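Local coordinates for Ac-ASP-7 (Ancylostoma caninum, PDB 3S6S), which is of unknown function but belongs to the SCP/TAPS family of pathogenesis-related proteins and, as a secreted hookworm protein, probably takes part in host-parasite interaction, at residues N157-C162 with G167-W172; E57-K62 with P67-L72; S105-V110 with E148-G153. All blocks are in the same frame, centred on the assembly; numbering follows the deposited sequence.

Interaction 1 of 3, residues N157-C162 with G167-W172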
loop_
_atom_site.group_PDB
_atom_site.type_symbol
_atom_site.label_atom_id
_atom_site.label_comp_id
_atom_site.label_asym_id
_atom_site.label_seq_id
_atom_site.Cartn_x
_atom_site.Cartn_y
_atom_site.Cartn_z
ATOM N N ASN A 157 8.235 16.342 -9.467
ATOM C CA ASN A 157 8.732 17.493 -8.708
ATOM C C ASN A 157 7.635 18.531 -8.497
ATOM O O ASN A 157 7.569 19.176 -7.453
ATOM C CB ASN A 157 9.960 18.120 -9.373
ATOM C CG ASN A 157 11.224 17.319 -9.125
ATOM O OD1 ASN A 157 11.782 17.355 -8.027
ATOM N ND2 ASN A 157 11.683 16.584 -10.143
ATOM N N GLU A 158 6.767 18.674 -9.490
ATOM C CA GLU A 158 5.578 19.502 -9.360
ATOM C C GLU A 158 4.364 18.781 -9.943
ATOM O O GLU A 158 4.502 17.830 -10.726
ATOM C CB GLU A 158 5.776 20.847 -10.060
ATOM C CG GLU A 158 5.943 20.748 -11.567
ATOM C CD GLU A 158 7.011 21.699 -12.086
ATOM O OE1 GLU A 158 7.022 21.992 -13.303
ATOM O OE2 GLU A 158 7.847 22.149 -11.271
ATOM N N ASN A 159 3.180 19.254 -9.567
ATOM C CA ASN A 159 1.931 18.627 -9.963
ATOM C C ASN A 159 1.879 18.149 -11.418
ATOM O O ASN A 159 1.429 17.038 -11.700
ATOM C CB ASN A 159 0.753 19.554 -9.646
ATOM C CG ASN A 159 0.586 19.787 -8.149
ATOM O OD1 ASN A 159 1.458 19.434 -7.349
ATOM N ND2 ASN A 159 -0.534 20.382 -7.763
ATOM N N LYS A 160 2.343 18.983 -12.337
ATOM C CA LYS A 160 2.229 18.676 -13.761
ATOM C C LYS A 160 3.046 17.451 -14.171
ATOM O O LYS A 160 2.912 16.966 -15.287
ATOM C CB LYS A 160 2.613 19.896 -14.612
ATOM N N ASP A 161 3.896 16.955 -13.276
ATOM C CA ASP A 161 4.670 15.742 -13.559
ATOM C C ASP A 161 3.837 14.469 -13.405
ATOM O O ASP A 161 4.182 13.417 -13.948
ATOM C CB ASP A 161 5.907 15.661 -12.666
ATOM C CG ASP A 161 6.947 16.693 -13.034
ATOM O OD1 ASP A 161 7.159 16.895 -14.244
ATOM O OD2 ASP A 161 7.545 17.304 -12.122
ATOM N N CYS A 162 2.747 14.567 -12.653
ATOM C CA CYS A 162 1.870 13.428 -12.443
ATOM C C CYS A 162 0.893 13.309 -13.601
ATOM O O CYS A 162 0.026 14.174 -13.770
ATOM C CB CYS A 162 1.139 13.569 -11.112
ATOM S SG CYS A 162 2.279 13.887 -9.759
ATOM N N GLY A 167 -6.389 14.651 -11.289
ATOM C CA GLY A 167 -6.214 15.756 -10.349
ATOM C C GLY A 167 -5.173 15.567 -9.264
ATOM O O GLY A 167 -5.502 15.505 -8.075
ATOM N N SER A 168 -3.910 15.505 -9.658
ATOM C CA SER A 168 -2.885 15.033 -8.742
ATOM C C SER A 168 -1.951 16.113 -8.181
ATOM O O SER A 168 -1.508 17.003 -8.903
ATOM C CB SER A 168 -2.071 13.921 -9.421
ATOM O OG SER A 168 -2.945 12.971 -10.004
ATOM N N THR A 169 -1.659 16.005 -6.885
ATOM C CA THR A 169 -0.647 16.820 -6.215
ATOM C C THR A 169 0.615 15.995 -6.042
ATOM O O THR A 169 0.565 14.875 -5.541
ATOM C CB THR A 169 -1.082 17.219 -4.781
ATOM O OG1 THR A 169 -2.345 17.880 -4.816
ATOM C CG2 THR A 169 -0.045 18.129 -4.116
ATOM N N CYS A 170 1.745 16.551 -6.450
ATOM C CA CYS A 170 3.036 15.934 -6.190
ATOM C C CYS A 170 3.556 16.433 -4.848
ATOM O O CYS A 170 3.664 17.634 -4.636
ATOM C CB CYS A 170 4.020 16.330 -7.281
ATOM S SG CYS A 170 5.696 15.924 -6.870
ATOM N N GLU A 171 3.881 15.535 -3.930
ATOM C CA GLU A 171 4.299 16.021 -2.630
ATOM C C GLU A 171 5.730 15.719 -2.221
ATOM O O GLU A 171 6.557 16.633 -2.138
ATOM C CB GLU A 171 3.312 15.656 -1.527
ATOM C CG GLU A 171 2.602 16.895 -0.968
ATOM C CD GLU A 171 3.368 18.203 -1.238
ATOM O OE1 GLU A 171 4.601 18.247 -1.006
ATOM O OE2 GLU A 171 2.735 19.179 -1.701
ATOM N N TRP A 172 6.030 14.463 -1.942
ATOM C CA TRP A 172 7.396 14.114 -1.584
ATOM C C TRP A 172 7.920 13.182 -2.679
ATOM O O TRP A 172 8.249 12.028 -2.432
ATOM C CB TRP A 172 7.427 13.427 -0.224
ATOM C CG TRP A 172 6.734 14.167 0.905
ATOM C CD1 TRP A 172 7.293 15.103 1.752
ATOM C CD2 TRP A 172 5.375 14.000 1.344
ATOM N NE1 TRP A 172 6.366 15.522 2.673
ATOM C CE2 TRP A 172 5.181 14.870 2.446
ATOM C CE3 TRP A 172 4.303 13.203 0.910
ATOM C CZ2 TRP A 172 3.962 14.962 3.123
ATOM C CZ3 TRP A 172 3.086 13.299 1.580
ATOM C CH2 TRP A 172 2.925 14.181 2.672
#
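The backbones come closest where N159, in the 3-10 turn 159-161, passes C170 of the short strand 169-170, with the CA atom of N159 4.8 Å from the CA atom of C170. This is a disulfide-tied turn packed against a small antiparallel hairpin, whose other strand is 175-176, and it is consistent with the cysteine-rich C-terminal region found in members of the SCP/TAPS family. The contact illustrates how a tiny region can be held by crosslinks and one side-chain amide. N159 carries its CG beside its own backbone N (chi1 -65°), which swings the amide out over the strand. There OD1 accepts the backbone N-H of C170 at 3.0 Å; the bond is nearly straight, 161° at the hydrogen, yet the donor stands above the carbonyl plane. The CB of N159 meanwhile rests 3.5 Å from the backbone O of S168. C170 turns its side chain into the turn: with SG anti to the backbone N (chi1 167°), the sulfur lies 3.6 Å from the carbonyl C of N157 on its way to the disulfide with C156. Within the turn, D161 OD2 receives the backbone N-H groups of N157 and E158 from opposite faces of the carboxylate, clamping the start of the segment. S168 packs CB to CB on C162, 3.6 Å apart, while its OG bonds Y165 O and Y48 OH. C162 is joined by a disulfide to C175, at the start of the second strand of the hairpin, and its SG sits 3.9 Å from C170 CB.

Interaction 2 of 3, residues E57-K62 with P67-L72; sequences EEEARK and PGYADL
At the tight connection between helix 54-65 and the short, weakly bonded helix 69-72, the ring of Y69 lies against E59 and K62, one helical turn apart on the longer helix. The connection flanks the central sheet of the fold, and A60 and A70 both touch V139 of strand 133-140. K62 makes the central contact, a CH-pi interaction in which its CB stands 3.6 Å from the centroid of the Y69 ring and only 9° off the normal. Beside it, E59 CB approaches Y69 CE2 at 3.9 Å, while the carboxylate of E59 is engaged by R75. The K62 chain then bends away from the ring, so that NZ reaches E58 OE1 at 2.7 Å through the anti lone pair. R61 grips the same carboxylate side-on, NE bonding OE2 in the guanidinium plane and NH2 taking OE1 at 2.7 Å from a tilted position. E63 receives the backbone N-H groups of G68 and A70, tying the two helices further. The lysine is thereby divided in its chemistry: its aliphatic base serves the aromatic face, whereas its charge joins a network that would be expected to keep E58 ionised.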
loop_
_atom_site.group_PDB
_atom_site.type_symbol
_atom_site.label_atom_id
_atom_site.label_comp_id
_atom_site.label_asym_id
_atom_site.label_seq_id
_atom_site.Cartn_x
_atom_site.Cartn_y
_atom_site.Cartn_z
ATOM N N GLU A 57 -9.848 -0.013 4.377
ATOM C CA GLU A 57 -9.485 -0.782 5.558
ATOM C C GLU A 57 -10.667 -1.650 6.009
ATOM O O GLU A 57 -10.493 -2.804 6.378
ATOM C CB GLU A 57 -8.993 0.085 6.709
ATOM C CG GLU A 57 -9.159 -0.638 8.040
ATOM C CD GLU A 57 -8.436 0.018 9.210
ATOM O OE1 GLU A 57 -7.581 0.908 8.990
ATOM O OE2 GLU A 57 -8.731 -0.384 10.355
ATOM N N GLU A 58 -11.867 -1.093 5.948
ATOM C CA GLU A 58 -13.068 -1.839 6.232
ATOM C C GLU A 58 -13.288 -2.987 5.217
ATOM O O GLU A 58 -13.782 -4.063 5.576
ATOM C CB GLU A 58 -14.266 -0.887 6.285
ATOM C CG GLU A 58 -15.640 -1.539 6.480
ATOM C CD GLU A 58 -15.708 -2.572 7.620
ATOM O OE1 GLU A 58 -16.575 -3.483 7.533
ATOM O OE2 GLU A 58 -14.917 -2.479 8.589
ATOM N N GLU A 59 -12.916 -2.772 3.958
ATOM C CA GLU A 59 -13.001 -3.871 3.004
ATOM C C GLU A 59 -11.978 -4.946 3.376
ATOM O O GLU A 59 -12.258 -6.136 3.305
ATOM C CB GLU A 59 -12.810 -3.405 1.552
ATOM C CG GLU A 59 -13.775 -2.297 1.080
ATOM C CD GLU A 59 -13.718 -2.092 -0.433
ATOM O OE1 GLU A 59 -14.496 -1.265 -0.959
ATOM O OE2 GLU A 59 -12.899 -2.776 -1.097
ATOM N N ALA A 60 -10.800 -4.526 3.814
ATOM C CA ALA A 60 -9.808 -5.498 4.248
ATOM C C ALA A 60 -10.344 -6.329 5.421
ATOM O O ALA A 60 -10.124 -7.545 5.478
ATOM C CB ALA A 60 -8.498 -4.821 4.599
ATOM N N ARG A 61 -11.060 -5.676 6.339
ATOM C CA ARG A 61 -11.673 -6.372 7.463
ATOM C C ARG A 61 -12.706 -7.388 6.973
ATOM O O ARG A 61 -12.815 -8.480 7.529
ATOM C CB ARG A 61 -12.323 -5.393 8.441
ATOM C CG ARG A 61 -12.771 -6.048 9.762
ATOM C CD ARG A 61 -13.670 -5.150 10.652
ATOM N NE ARG A 61 -14.979 -4.893 10.044
ATOM C CZ ARG A 61 -15.967 -5.792 9.937
ATOM N NH1 ARG A 61 -15.814 -7.033 10.405
ATOM N NH2 ARG A 61 -17.121 -5.460 9.354
ATOM N N LYS A 62 -13.463 -7.032 5.935
ATOM C CA LYS A 62 -14.456 -7.939 5.378
ATOM C C LYS A 62 -13.748 -9.126 4.728
ATOM O O LYS A 62 -14.210 -10.278 4.817
ATOM C CB LYS A 62 -15.325 -7.238 4.333
ATOM C CG LYS A 62 -16.080 -6.018 4.817
ATOM C CD LYS A 62 -17.489 -6.352 5.244
ATOM C CE LYS A 62 -18.470 -5.270 4.808
ATOM N NZ LYS A 62 -18.211 -3.945 5.443
ATOM N N PRO A 67 -12.927 -14.506 2.981
ATOM C CA PRO A 67 -11.941 -14.575 1.904
ATOM C C PRO A 67 -12.594 -14.583 0.530
ATOM O O PRO A 67 -13.486 -15.396 0.258
ATOM C CB PRO A 67 -11.234 -15.903 2.189
ATOM C CG PRO A 67 -11.259 -15.979 3.701
ATOM C CD PRO A 67 -12.612 -15.432 4.084
ATOM N N GLY A 68 -12.148 -13.680 -0.330
ATOM C CA GLY A 68 -12.721 -13.544 -1.651
ATOM C C GLY A 68 -13.518 -12.261 -1.793
ATOM O O GLY A 68 -13.781 -11.813 -2.917
ATOM N N TYR A 69 -13.895 -11.672 -0.656
ATOM C CA TYR A 69 -14.684 -10.434 -0.639
ATOM C C TYR A 69 -14.080 -9.345 -1.519
ATOM O O TYR A 69 -14.778 -8.739 -2.329
ATOM C CB TYR A 69 -14.885 -9.893 0.794
ATOM C CG TYR A 69 -15.565 -8.542 0.813
ATOM C CD1 TYR A 69 -16.953 -8.435 0.941
ATOM C CD2 TYR A 69 -14.824 -7.373 0.669
ATOM C CE1 TYR A 69 -17.586 -7.192 0.926
ATOM C CE2 TYR A 69 -15.439 -6.130 0.650
ATOM C CZ TYR A 69 -16.821 -6.041 0.780
ATOM O OH TYR A 69 -17.427 -4.797 0.770
ATOM N N ALA A 70 -12.783 -9.106 -1.377
ATOM C CA ALA A 70 -12.147 -7.981 -2.075
ATOM C C ALA A 70 -12.071 -8.186 -3.593
ATOM O O ALA A 70 -12.326 -7.273 -4.376
ATOM C CB ALA A 70 -10.758 -7.698 -1.491
ATOM N N ASP A 71 -11.716 -9.395 -3.998
ATOM C CA ASP A 71 -11.706 -9.729 -5.411
ATOM C C ASP A 71 -13.058 -9.438 -6.077
ATOM O O ASP A 71 -13.104 -8.981 -7.207
ATOM C CB ASP A 71 -11.300 -11.187 -5.635
ATOM C CG ASP A 71 -11.155 -11.517 -7.106
ATOM O OD1 ASP A 71 -10.363 -10.815 -7.776
ATOM O OD2 ASP A 71 -11.850 -12.443 -7.598
ATOM N N LEU A 72 -14.151 -9.684 -5.362
ATOM C CA LEU A 72 -15.483 -9.369 -5.880
ATOM C C LEU A 72 -15.674 -7.892 -6.169
ATOM O O LEU A 72 -16.462 -7.519 -7.039
ATOM C CB LEU A 72 -16.569 -9.803 -4.897
ATOM C CG LEU A 72 -16.811 -11.297 -4.798
ATOM C CD1 LEU A 72 -18.141 -11.504 -4.139
ATOM C CD2 LEU A 72 -16.788 -11.913 -6.188
#

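Interaction 3 of 3, residues S105-V110 with E148-G153; sequences SMRQVV and ESFEGG
F150 meets helix 103-110 with its ring edge, against the backbone of R107 and the side chain of V110. The backbone O of R107 lies near the ring plane, 3.3 Å from F150 CE2, and V110 CG1 touches the same rim at 4.2 Å from F150 CD2. A bend at chi3 (103°) turns the guanidinium of R107 nearly parallel to the ring, the planes 16° apart, although the two side chains cross at about a right angle. The overlap is partial: F150 CZ lies over one face of the guanidinium, 3.8 Å from R107 NH2. At the edge of the same group, close to its plane, stands the backbone O of E148, 3.5 Å from R107 NH2. This nitrogen does hydrogen-bond K145 O, while E148 OE1 accepts the N-H of K145 and OE2 is hydrogen-bonded to Y111 OH. The Y111 ring also meets F150, with the planes inclined by about 35°, and P144 and R45 pack on F150 as well. Beneath, V110 rests on L29 and I33 of helix 16-34, so the loop residue abuts a helix that is itself seated in the core. The aromatic C-H edge thus faces a carbonyl oxygen and a methyl group, a weakly polar and dispersive contact; across it the arginine meets a backbone oxygen and an aromatic rim, and its charged nitrogens and the E148 carboxylate are not in contact.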
loop_
_atom_site.group_PDB
_atom_site.type_symbol
_atom_site.label_atom_id
_atom_site.label_comp_id
_atom_site.label_asym_id
_atom_site.label_seq_id
_atom_site.Cartn_x
_atom_site.Cartn_y
_atom_site.Cartn_z
ATOM N N SER A 105 3.850 -10.573 -3.509
ATOM C CA SER A 105 3.141 -9.573 -2.717
ATOM C C SER A 105 3.645 -8.179 -3.064
ATOM O O SER A 105 2.862 -7.249 -3.195
ATOM C CB SER A 105 3.318 -9.839 -1.215
ATOM O OG SER A 105 2.523 -10.937 -0.790
ATOM N N MET A 106 4.959 -8.047 -3.225
ATOM C CA MET A 106 5.569 -6.750 -3.459
ATOM C C MET A 106 5.156 -6.128 -4.795
ATOM O O MET A 106 5.136 -4.910 -4.918
ATOM C CB MET A 106 7.088 -6.825 -3.322
ATOM C CG MET A 106 7.562 -7.065 -1.887
ATOM S SD MET A 106 7.108 -5.744 -0.730
ATOM C CE MET A 106 5.716 -6.482 0.064
ATOM N N ARG A 107 4.818 -6.951 -5.785
ATOM C CA ARG A 107 4.255 -6.427 -7.026
ATOM C C ARG A 107 3.063 -5.511 -6.778
ATOM O O ARG A 107 2.950 -4.455 -7.401
ATOM C CB ARG A 107 3.802 -7.548 -7.949
ATOM C CG ARG A 107 4.845 -8.034 -8.900
ATOM C CD ARG A 107 4.158 -8.851 -9.982
ATOM N NE ARG A 107 4.046 -8.084 -11.208
ATOM C CZ ARG A 107 2.944 -7.982 -11.928
ATOM N NH1 ARG A 107 1.839 -8.625 -11.543
ATOM N NH2 ARG A 107 2.959 -7.249 -13.041
ATOM N N GLN A 108 2.161 -5.925 -5.890
ATOM C CA GLN A 108 1.015 -5.083 -5.562
ATOM C C GLN A 108 1.435 -3.826 -4.789
ATOM O O GLN A 108 1.031 -2.711 -5.120
ATOM C CB GLN A 108 -0.024 -5.875 -4.772
ATOM C CG GLN A 108 -1.187 -5.028 -4.301
ATOM C CD GLN A 108 -2.074 -4.552 -5.446
ATOM O OE1 GLN A 108 -2.851 -5.336 -6.020
ATOM N NE2 GLN A 108 -1.964 -3.260 -5.790
ATOM N N VAL A 109 2.261 -4.023 -3.764
ATOM C CA VAL A 109 2.730 -2.953 -2.890
ATOM C C VAL A 109 3.315 -1.791 -3.682
ATOM O O VAL A 109 3.183 -0.618 -3.328
ATOM C CB VAL A 109 3.833 -3.497 -1.960
ATOM C CG1 VAL A 109 4.533 -2.359 -1.200
ATOM C CG2 VAL A 109 3.237 -4.534 -1.008
ATOM N N VAL A 110 3.913 -2.142 -4.801
ATOM C CA VAL A 110 4.865 -1.286 -5.479
ATOM C C VAL A 110 4.347 -0.766 -6.844
ATOM O O VAL A 110 4.988 0.067 -7.481
ATOM C CB VAL A 110 6.198 -2.089 -5.560
ATOM C CG1 VAL A 110 6.766 -2.180 -6.963
ATOM C CG2 VAL A 110 7.182 -1.590 -4.513
ATOM N N GLU A 148 2.392 -6.848 -16.781
ATOM C CA GLU A 148 2.232 -5.399 -16.902
ATOM C C GLU A 148 3.530 -4.684 -16.529
ATOM O O GLU A 148 4.134 -4.977 -15.501
ATOM C CB GLU A 148 1.071 -4.882 -16.044
ATOM C CG GLU A 148 0.893 -3.373 -16.128
ATOM C CD GLU A 148 -0.354 -2.864 -15.435
ATOM O OE1 GLU A 148 -1.146 -3.682 -14.922
ATOM O OE2 GLU A 148 -0.557 -1.631 -15.411
ATOM N N SER A 149 3.965 -3.761 -17.380
ATOM C CA SER A 149 5.179 -2.990 -17.103
ATOM C C SER A 149 4.904 -1.889 -16.067
ATOM O O SER A 149 3.851 -1.251 -16.093
ATOM C CB SER A 149 5.744 -2.372 -18.389
ATOM O OG SER A 149 6.971 -1.697 -18.116
ATOM N N PHE A 150 5.855 -1.684 -15.158
ATOM C CA PHE A 150 5.703 -0.698 -14.090
ATOM C C PHE A 150 6.544 0.554 -14.336
ATOM O O PHE A 150 6.356 1.564 -13.664
ATOM C CB PHE A 150 6.089 -1.290 -12.723
ATOM C CG PHE A 150 5.086 -2.255 -12.160
ATOM C CD1 PHE A 150 3.964 -2.632 -12.889
ATOM C CD2 PHE A 150 5.262 -2.786 -10.888
ATOM C CE1 PHE A 150 3.041 -3.519 -12.360
ATOM C CE2 PHE A 150 4.335 -3.681 -10.350
ATOM C CZ PHE A 150 3.222 -4.042 -11.085
ATOM N N GLU A 151 7.484 0.480 -15.279
ATOM C CA GLU A 151 8.399 1.595 -15.543
ATOM C C GLU A 151 7.692 2.657 -16.350
ATOM O O GLU A 151 6.670 2.375 -16.978
ATOM C CB GLU A 151 9.631 1.118 -16.309
ATOM C CG GLU A 151 10.283 -0.110 -15.725
ATOM C CD GLU A 151 11.584 -0.459 -16.418
ATOM O OE1 GLU A 151 11.627 -0.396 -17.665
ATOM O OE2 GLU A 151 12.569 -0.783 -15.715
ATOM N N GLY A 152 8.231 3.875 -16.343
ATOM C CA GLY A 152 7.635 4.962 -17.101
ATOM C C GLY A 152 7.667 6.324 -16.425
ATOM O O GLY A 152 7.738 6.428 -15.193
ATOM N N GLY A 153 7.617 7.375 -17.246
ATOM C CA GLY A 153 7.590 8.740 -16.754
ATOM C C GLY A 153 8.729 9.044 -15.805
ATOM O O GLY A 153 9.814 8.488 -15.937
#

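In the fold
Read from the N terminus, the three contacts follow one another in series, and none nests within or crosses another. Interaction 2 comes first and closes the short connection, residues 66-68, between helix 54-65 and helix 69-72. Interaction 3 spans much more: from helix 103-110 the chain runs through the antiparallel strands 116-123 and 133-140 before the loop 148-153 returns, so it ties the helical layer to the segment leaving the sheet. Interaction 1 begins almost at once, a few residues on, and closes a four-residue loop in the C-terminal disulfide region. Interactions 1 and 2 lie on opposite sides of the chain's centre, their centres about 30 Å apart.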